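Local coordinates for protein acetone carboxylase alpha subunit (PDB 5M45) that is a manganese-binding alpha subunit of the hydantoinase B/oxoprolinase family, part of an assembly of six protein chains, at residues T179-P184 / T189-R194; Y298-V303 / G557-A562. All blocks are in the same frame, centred on the assembly; numbering follows the deposited sequence.

Interaction 1: residues T179-P184 / T189-R194; sequences TGAVGP and TGQVQR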
# COMPACT_ATOMS: atom_id res chain seq x y z
N THR A 179 0.85 -3.34 -9.67
CA THR A 179 1.34 -2.84 -8.41
C THR A 179 0.43 -3.18 -7.23
O THR A 179 0.49 -2.52 -6.20
CB THR A 179 1.65 -1.31 -8.45
OG1 THR A 179 0.58 -0.59 -9.06
CG2 THR A 179 2.91 -1.05 -9.27
N GLY A 180 -0.38 -4.23 -7.34
CA GLY A 180 -1.19 -4.65 -6.20
C GLY A 180 -2.29 -3.66 -5.87
O GLY A 180 -2.50 -3.33 -4.69
N ALA A 181 -2.99 -3.19 -6.90
CA ALA A 181 -4.25 -2.44 -6.71
C ALA A 181 -5.39 -3.43 -6.52
O ALA A 181 -5.22 -4.64 -6.75
CB ALA A 181 -4.52 -1.53 -7.92
N VAL A 182 -6.54 -2.92 -6.08
CA VAL A 182 -7.78 -3.71 -5.92
C VAL A 182 -8.10 -4.53 -7.20
O VAL A 182 -8.34 -5.74 -7.12
CB VAL A 182 -8.97 -2.80 -5.52
CG1 VAL A 182 -10.31 -3.55 -5.59
CG2 VAL A 182 -8.73 -2.21 -4.12
N GLY A 183 -8.05 -3.87 -8.35
CA GLY A 183 -8.22 -4.56 -9.64
C GLY A 183 -6.92 -5.17 -10.17
O GLY A 183 -5.86 -4.54 -10.07
N PRO A 184 -6.99 -6.38 -10.76
CA PRO A 184 -5.82 -7.07 -11.29
C PRO A 184 -5.46 -6.68 -12.71
O PRO A 184 -5.99 -7.23 -13.67
CB PRO A 184 -6.23 -8.54 -11.25
CG PRO A 184 -7.72 -8.52 -11.45
CD PRO A 184 -8.18 -7.26 -10.75
N THR A 189 -9.43 -0.95 -12.41
CA THR A 189 -10.68 -0.46 -11.88
C THR A 189 -11.00 -1.24 -10.59
O THR A 189 -10.44 -2.33 -10.38
CB THR A 189 -11.85 -0.69 -12.84
OG1 THR A 189 -11.97 -2.10 -13.10
CG2 THR A 189 -11.62 0.04 -14.15
N GLY A 190 -11.90 -0.69 -9.79
CA GLY A 190 -12.33 -1.30 -8.52
C GLY A 190 -12.19 -0.36 -7.37
O GLY A 190 -13.17 -0.07 -6.68
N GLN A 191 -10.97 0.12 -7.15
CA GLN A 191 -10.72 1.22 -6.20
C GLN A 191 -11.26 2.55 -6.78
O GLN A 191 -11.37 2.70 -8.01
CB GLN A 191 -9.21 1.35 -5.89
CG GLN A 191 -8.34 1.88 -7.04
CD GLN A 191 -7.83 0.83 -8.03
OE1 GLN A 191 -8.31 -0.30 -8.12
NE2 GLN A 191 -6.84 1.23 -8.80
N VAL A 192 -11.59 3.50 -5.89
CA VAL A 192 -12.02 4.85 -6.24
C VAL A 192 -11.21 6.00 -5.64
O VAL A 192 -11.55 7.18 -5.86
CB VAL A 192 -13.52 5.08 -5.96
CG1 VAL A 192 -14.33 4.14 -6.81
CG2 VAL A 192 -13.87 4.94 -4.47
N GLN A 193 -10.14 5.63 -4.92
CA GLN A 193 -9.26 6.53 -4.18
C GLN A 193 -7.83 5.94 -4.15
O GLN A 193 -7.64 4.79 -4.48
CB GLN A 193 -9.68 6.60 -2.69
CG GLN A 193 -11.00 7.18 -2.41
CD GLN A 193 -11.26 7.30 -0.92
OE1 GLN A 193 -10.82 8.25 -0.30
NE2 GLN A 193 -11.94 6.32 -0.35
N ARG A 194 -6.88 6.73 -3.66
CA ARG A 194 -5.48 6.32 -3.43
C ARG A 194 -5.37 5.03 -2.64
O ARG A 194 -4.47 4.23 -2.85
CB ARG A 194 -4.74 7.44 -2.68
CG ARG A 194 -3.23 7.28 -2.45
CD ARG A 194 -2.65 8.47 -1.70
NE ARG A 194 -1.19 8.47 -1.66
CZ ARG A 194 -0.38 8.67 -2.71
NH1 ARG A 194 -0.86 9.00 -3.92
NH2 ARG A 194 0.96 8.56 -2.56

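Interaction 2: residues Y298-V303 / G557-A562; sequences YAHEDV and GYRFAA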
# COMPACT_ATOMS: atom_id res chain seq x y z
N TYR A 298 -20.08 4.92 -14.62
CA TYR A 298 -19.97 4.20 -13.34
C TYR A 298 -21.32 3.85 -12.72
O TYR A 298 -21.36 3.16 -11.70
CB TYR A 298 -19.06 4.95 -12.34
CG TYR A 298 -17.58 4.59 -12.37
CD1 TYR A 298 -16.94 4.16 -13.56
CD2 TYR A 298 -16.80 4.69 -11.22
CE1 TYR A 298 -15.59 3.86 -13.58
CE2 TYR A 298 -15.44 4.38 -11.23
CZ TYR A 298 -14.84 3.97 -12.41
OH TYR A 298 -13.50 3.67 -12.45
N ALA A 299 -22.43 4.31 -13.29
CA ALA A 299 -23.77 3.93 -12.80
C ALA A 299 -24.13 2.46 -13.09
O ALA A 299 -24.93 1.88 -12.34
CB ALA A 299 -24.85 4.87 -13.33
N HIS A 300 -23.54 1.87 -14.14
CA HIS A 300 -23.91 0.52 -14.60
C HIS A 300 -23.61 -0.53 -13.49
O HIS A 300 -22.60 -0.42 -12.78
CB HIS A 300 -23.11 0.17 -15.88
CG HIS A 300 -23.65 -0.98 -16.66
ND1 HIS A 300 -23.35 -2.29 -16.37
CD2 HIS A 300 -24.41 -1.02 -17.78
CE1 HIS A 300 -23.93 -3.10 -17.24
NE2 HIS A 300 -24.59 -2.35 -18.11
N GLU A 301 -24.45 -1.55 -13.41
CA GLU A 301 -24.28 -2.59 -12.40
C GLU A 301 -22.97 -3.40 -12.48
O GLU A 301 -22.54 -3.97 -11.49
CB GLU A 301 -25.48 -3.55 -12.36
CG GLU A 301 -25.65 -4.41 -13.61
CD GLU A 301 -26.61 -5.60 -13.43
OE1 GLU A 301 -27.22 -5.98 -14.47
OE2 GLU A 301 -26.71 -6.17 -12.30
N ASP A 302 -22.33 -3.46 -13.65
CA ASP A 302 -21.08 -4.20 -13.82
C ASP A 302 -19.83 -3.39 -13.41
O ASP A 302 -18.72 -3.88 -13.54
CB ASP A 302 -20.95 -4.75 -15.25
CG ASP A 302 -21.90 -5.92 -15.53
OD1 ASP A 302 -22.54 -6.41 -14.56
OD2 ASP A 302 -21.99 -6.40 -16.70
N VAL A 303 -20.02 -2.15 -12.91
CA VAL A 303 -18.99 -1.41 -12.22
C VAL A 303 -19.25 -1.53 -10.69
O VAL A 303 -20.02 -0.74 -10.12
CB VAL A 303 -18.92 0.06 -12.66
CG1 VAL A 303 -17.79 0.79 -11.95
CG2 VAL A 303 -18.70 0.15 -14.19
N GLY A 557 -16.31 2.61 -28.54
CA GLY A 557 -16.03 1.26 -28.03
C GLY A 557 -17.27 0.48 -27.66
O GLY A 557 -18.36 1.05 -27.46
N TYR A 558 -17.11 -0.84 -27.57
CA TYR A 558 -18.12 -1.75 -27.07
C TYR A 558 -17.45 -3.01 -26.49
O TYR A 558 -16.27 -3.25 -26.69
CB TYR A 558 -19.16 -2.10 -28.15
CG TYR A 558 -18.64 -3.02 -29.26
CD1 TYR A 558 -17.96 -2.51 -30.36
CD2 TYR A 558 -18.81 -4.40 -29.20
CE1 TYR A 558 -17.48 -3.35 -31.37
CE2 TYR A 558 -18.32 -5.26 -30.21
CZ TYR A 558 -17.65 -4.73 -31.29
OH TYR A 558 -17.16 -5.58 -32.30
N ARG A 559 -18.25 -3.78 -25.76
CA ARG A 559 -17.87 -5.02 -25.09
C ARG A 559 -18.50 -6.24 -25.76
O ARG A 559 -19.70 -6.21 -26.09
CB ARG A 559 -18.38 -4.97 -23.61
CG ARG A 559 -18.35 -6.27 -22.86
CD ARG A 559 -18.62 -6.14 -21.36
NE ARG A 559 -19.99 -5.73 -20.99
CZ ARG A 559 -20.52 -5.93 -19.77
NH1 ARG A 559 -19.85 -6.58 -18.81
NH2 ARG A 559 -21.73 -5.49 -19.50
N PHE A 560 -17.71 -7.29 -25.96
CA PHE A 560 -18.18 -8.66 -26.21
C PHE A 560 -17.45 -9.65 -25.32
O PHE A 560 -16.23 -9.75 -25.37
CB PHE A 560 -17.99 -9.12 -27.67
CG PHE A 560 -18.43 -10.55 -27.92
CD1 PHE A 560 -19.74 -10.83 -28.26
CD2 PHE A 560 -17.50 -11.61 -27.84
CE1 PHE A 560 -20.15 -12.17 -28.47
CE2 PHE A 560 -17.90 -12.93 -28.08
CZ PHE A 560 -19.23 -13.20 -28.38
N ALA A 561 -18.23 -10.40 -24.53
CA ALA A 561 -17.75 -11.53 -23.74
C ALA A 561 -18.79 -12.62 -23.71
O ALA A 561 -20.00 -12.35 -23.80
CB ALA A 561 -17.43 -11.08 -22.32
N ALA A 562 -18.34 -13.87 -23.57
CA ALA A 562 -19.25 -15.03 -23.53
C ALA A 562 -18.84 -16.06 -22.46
O ALA A 562 -17.71 -16.50 -22.43
CB ALA A 562 -19.35 -15.69 -24.92

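Interaction 1: residues T179-P184 / T189-R194
Val182 and Gln191 lie alongside each other, their side chains pointing opposite ways. Val182 CG2 lies 4.0 Å from Gln191 CB, so the branch rests on the root of the glutamine chain, whereas Val182 CB meets the far end, 3.7 Å from Gln191 OE1. The other branch, CG1, stands anti to its own backbone N (chi1 170°) and is carried to the backbone at Gly190 and Gln191, reaching 4.0 Å from Gln191 N. The glutamine follows a compact path: its CG sits between the backbone N and the carbonyl carbon, and the chain then bends at chi2 (-86°), which brings the carboxamide back toward 179-184. There the Ala181 methyl lies against the amide end, nearest NE2, with 3.7 Å from Ala181 CB to Gln191 NE2. Gln191 OE1 is turned toward Val182 CB and Gly183 N, 3.6 Å from the latter, without a hydrogen bond. The polar partner that fixes the amide is Asp197, whose OD1 accepts a hydrogen bond from NE2.

Further along, the backbones close up. Gly183 CA lies 3.2 Å from Thr189 O, a CA-H...O contact with an angle of 134° at the hydrogen; Gly183 N is 3.5 Å from the same Thr189 O, but at too poor an angle for a hydrogen bond. Both segments belong to the loop between strands 165-175 and 204-208, and the side chain of Ala181 is about 13 Å from the manganese ion held by His150, Asp153 and His175. Pro306 of a second subunit packs on Val182. Chemically, methyls and an amide pack while a CA-H...O contact joins the backbones. The fit thus depends on shape, and polar ends are held from outside the two segments, Gln191 by Asp197 and Thr189 by Thr607.

Interaction 2: residues Y298-V303 / G557-A562
Asp302 OD2 is gripped by two nitrogens of one guanidinium: Arg559 NH1 and Arg559 NH2 each stand 3.0 Å from it, making a forked salt bridge to a single oxygen. The oxygen lies in the guanidinium plane, at the end-on edge between the two nitrogens, and both bonds are bent, 150° at the hydrogen from NH2 and 146° from NH1. Seen from the aspartate, both donors come from the anti side and somewhat out of the carboxylate plane. The two planes are 78° apart, consistent with both bonds ending on OD2 and not on a parallel OD1/OD2 pair. Arg559 extends from its strand and bends at chi3 to bring the guanidinium there.

Charge is shared on both sides: Lys600 also bridges OD2, Arg304 takes OD1, and Arg559 NH2 has a further salt bridge to Asp602. Such a surrounding of cations would be expected to favour an ionised aspartate.

The ND1 of His300 accepts from the backbone N of Asp302 at 3.1 Å, nearly in the ring plane, tying the ring to the turn that presents the aspartate, a type I turn closed by the bond of Val303 N to His300 O. The ring reaches Arg559 obliquely, His300 CE1 being 4.0 Å from Arg559 NH2. This turn follows strand 286-297, whereas Arg559 opens strand 559-563, which lies between strands 617-621 and 598-602 in an antiparallel sheet. The bridge therefore joins the loop between strands 286-297 and 313-324 to a different sheet, beside the strand 598-602 at that sheet's edge within the chain.

Both contacts are buried, yet they connect the chain on different scales. Interaction 1 folds one loop back on itself, its segments separated by four residues; interaction 2 spans 253 intervening residues and ties a turn to a strand of another sheet. Their chemistry differs accordingly: the loop halves meet by methyls, an amide and close backbones, the distant elements by opposite charges. Their centres are about 18 Å apart and their nearest atoms about 4 Å, without touching. A link lies in the loop at Thr607 and Thr608: Thr607 O accepts from Thr189 and Thr607 touches the Arg559 side chain, while Thr608 bonds to the Asp302 backbone.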